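Local structure of CrmK (Actinoalloteichus sp. WH1-2216-6, 5I1V) at the interface of chains A and B. The protein acts as a flavin-dependent oxidase, with covalently bound FAD, in the recycling of shunt products during caerulomycin biosynthesis. Numbering follows the deposited sequence. Chains: chain A/B, CrmK.

The interface of chains A and B. Residues chain A 112-113, 318, 320-321, 324; chain B 17-18, 21, 25, 336.
This patch is part of a two-fold symmetric interface between two CrmK copies, which may or may not pair in solution. It is an apolar contact, with no hydrogen bond or salt bridge across it. B:Leu18, on helix 15-19, is the main knob and hides 101 Å² of its surface. Its CG lies anti to the backbone N (chi1 -177°), and B:Leu18 and A:Leu320 cross obliquely. B:Leu18 CD1 meets A:Leu320 CD2 at 3.8 Å. The other methyl, B:Leu18 CD2, rests on A:Leu320 CB at 3.9 Å. The ring of A:Tyr112 and the CE methylene of A:Lys113 border this leucine more loosely.

B:Ile336 uses both branches against helix 319-326 of chain A, crossing A:Gln324 at about a right angle. Its CG2 is anti to the backbone N and CG1 beside it (chi1 -54°). B:Ile336 CG1 touches A:Gln324 CB at 3.8 Å. B:Ile336 CD1 packs against the amide oxygen A:Gln324 OE1 at 3.6 Å. B:Ile336 CG2 lies 3.5 Å from the backbone carbonyl A:Ala321 O. An alanine here would remove CG1, CG2 and CD1 and would probably loosen the packing on A:Gln324 and A:Ala321. The phenol oxygen B:Tyr25 OH points at A:Ala321 CB.

A:Pro318, ending strand 311-318, hides 68 Å², second to B:Leu18 in this patch. A:Pro318 CG sits 3.9 Å from B:Arg21 CD, the two side chains crossing at about a right angle. Behind this contact, B:Tyr25 carries B:Arg21 CG over one ring face, near the rim. The guanidinium is also tied within its own chain: B:Arg21 NH1 donates in plane to a lone pair of B:Asp17 O, 2.7 Å away.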
loop_
_atom_site.group_PDB
_atom_site.type_symbol
_atom_site.label_atom_id
_atom_site.label_comp_id
_atom_site.label_asym_id
_atom_site.label_seq_id
_atom_site.Cartn_x
_atom_site.Cartn_y
_atom_site.Cartn_z
ATOM N N TYR A 112 -4.148 0.034 -16.069
ATOM C CA TYR A 112 -3.416 -1.026 -16.628
ATOM C C TYR A 112 -4.241 -2.297 -16.741
ATOM O O TYR A 112 -4.304 -2.875 -17.799
ATOM C CB TYR A 112 -2.099 -1.295 -15.849
ATOM C CG TYR A 112 -1.287 -2.268 -16.652
ATOM C CD1 TYR A 112 -0.654 -1.874 -17.814
ATOM C CD2 TYR A 112 -1.276 -3.627 -16.324
ATOM C CE1 TYR A 112 0.054 -2.786 -18.595
ATOM C CE2 TYR A 112 -0.578 -4.542 -17.093
ATOM C CZ TYR A 112 0.096 -4.141 -18.211
ATOM O OH TYR A 112 0.763 -5.118 -18.941
ATOM N N LYS A 113 -4.908 -2.728 -15.685
ATOM C CA LYS A 113 -5.614 -4.002 -15.764
ATOM C C LYS A 113 -6.817 -3.885 -16.719
ATOM O O LYS A 113 -7.097 -4.787 -17.491
ATOM C CB LYS A 113 -6.039 -4.497 -14.401
ATOM C CG LYS A 113 -4.859 -4.830 -13.490
ATOM C CD LYS A 113 -5.304 -5.528 -12.230
ATOM C CE LYS A 113 -4.186 -5.582 -11.220
ATOM N NZ LYS A 113 -4.566 -6.524 -10.127
ATOM N N PRO A 318 7.116 -8.375 -14.878
ATOM C CA PRO A 318 6.196 -7.567 -15.694
ATOM C C PRO A 318 6.237 -6.088 -15.283
ATOM O O PRO A 318 6.595 -5.772 -14.150
ATOM C CB PRO A 318 4.838 -8.205 -15.422
ATOM C CG PRO A 318 5.143 -9.635 -15.089
ATOM C CD PRO A 318 6.430 -9.530 -14.269
ATOM N N LEU A 320 3.979 -3.653 -14.398
ATOM C CA LEU A 320 3.276 -3.234 -13.189
ATOM C C LEU A 320 3.952 -3.796 -11.937
ATOM O O LEU A 320 4.054 -3.131 -10.940
ATOM C CB LEU A 320 1.805 -3.598 -13.260
ATOM C CG LEU A 320 0.926 -3.117 -12.094
ATOM C CD1 LEU A 320 0.953 -1.603 -11.939
ATOM C CD2 LEU A 320 -0.479 -3.618 -12.327
ATOM N N ALA A 321 4.416 -5.025 -12.009
ATOM C CA ALA A 321 5.188 -5.610 -10.927
ATOM C C ALA A 321 6.482 -4.848 -10.665
ATOM O O ALA A 321 6.810 -4.537 -9.499
ATOM C CB ALA A 321 5.470 -7.077 -11.214
ATOM N N GLN A 324 5.507 -1.670 -8.887
ATOM C CA GLN A 324 5.080 -1.899 -7.518
ATOM C C GLN A 324 6.292 -2.318 -6.645
ATOM O O GLN A 324 6.343 -2.000 -5.458
ATOM C CB GLN A 324 3.964 -2.945 -7.466
ATOM C CG GLN A 324 2.614 -2.403 -7.998
ATOM C CD GLN A 324 1.550 -3.455 -8.086
ATOM O OE1 GLN A 324 1.841 -4.620 -8.007
ATOM N NE2 GLN A 324 0.303 -3.043 -8.335
ATOM N N ASP B 17 0.854 -11.804 -18.411
ATOM C CA ASP B 17 1.930 -12.203 -17.498
ATOM C C ASP B 17 1.799 -11.555 -16.117
ATOM O O ASP B 17 2.234 -12.103 -15.088
ATOM C CB ASP B 17 3.289 -11.856 -18.099
ATOM C CG ASP B 17 3.719 -12.852 -19.188
ATOM O OD1 ASP B 17 3.132 -13.965 -19.262
ATOM O OD2 ASP B 17 4.645 -12.538 -19.973
ATOM N N LEU B 18 1.218 -10.370 -16.091
ATOM C CA LEU B 18 0.983 -9.685 -14.827
ATOM C C LEU B 18 -0.142 -10.395 -14.065
ATOM O O LEU B 18 -0.030 -10.702 -12.867
ATOM C CB LEU B 18 0.645 -8.229 -15.110
ATOM C CG LEU B 18 0.407 -7.232 -13.958
ATOM C CD1 LEU B 18 -1.064 -7.215 -13.553
ATOM C CD2 LEU B 18 1.302 -7.461 -12.750
ATOM N N ARG B 21 0.466 -13.577 -12.043
ATOM C CA ARG B 21 1.252 -13.477 -10.818
ATOM C C ARG B 21 0.485 -12.810 -9.682
ATOM O O ARG B 21 -0.093 -11.750 -9.871
ATOM C CB ARG B 21 2.531 -12.691 -11.103
ATOM C CG ARG B 21 3.565 -13.531 -11.799
ATOM C CD ARG B 21 4.487 -12.677 -12.664
ATOM N NE ARG B 21 5.438 -13.574 -13.300
ATOM C CZ ARG B 21 5.214 -14.242 -14.430
ATOM N NH1 ARG B 21 4.090 -14.094 -15.134
ATOM N NH2 ARG B 21 6.129 -15.088 -14.850
ATOM N N TYR B 25 4.745 -15.879 -5.660
ATOM C CA TYR B 25 5.396 -16.136 -6.953
ATOM C C TYR B 25 5.783 -17.605 -7.176
ATOM O O TYR B 25 6.156 -18.007 -8.289
ATOM C CB TYR B 25 6.621 -15.219 -7.106
ATOM C CG TYR B 25 6.307 -13.983 -7.880
ATOM C CD1 TYR B 25 5.244 -13.168 -7.518
ATOM C CD2 TYR B 25 7.053 -13.628 -8.992
ATOM C CE1 TYR B 25 4.936 -12.031 -8.244
ATOM C CE2 TYR B 25 6.772 -12.464 -9.719
ATOM C CZ TYR B 25 5.701 -11.678 -9.348
ATOM O OH TYR B 25 5.395 -10.528 -10.075
ATOM N N ILE B 336 6.236 -7.870 -3.467
ATOM C CA ILE B 336 6.225 -8.129 -4.914
ATOM C C ILE B 336 7.357 -9.045 -5.315
ATOM O O ILE B 336 8.496 -8.837 -4.945
ATOM C CB ILE B 336 6.305 -6.795 -5.709
ATOM C CG1 ILE B 336 5.182 -5.851 -5.257
ATOM C CG2 ILE B 336 6.201 -7.058 -7.208
ATOM C CD1 ILE B 336 3.776 -6.397 -5.479
#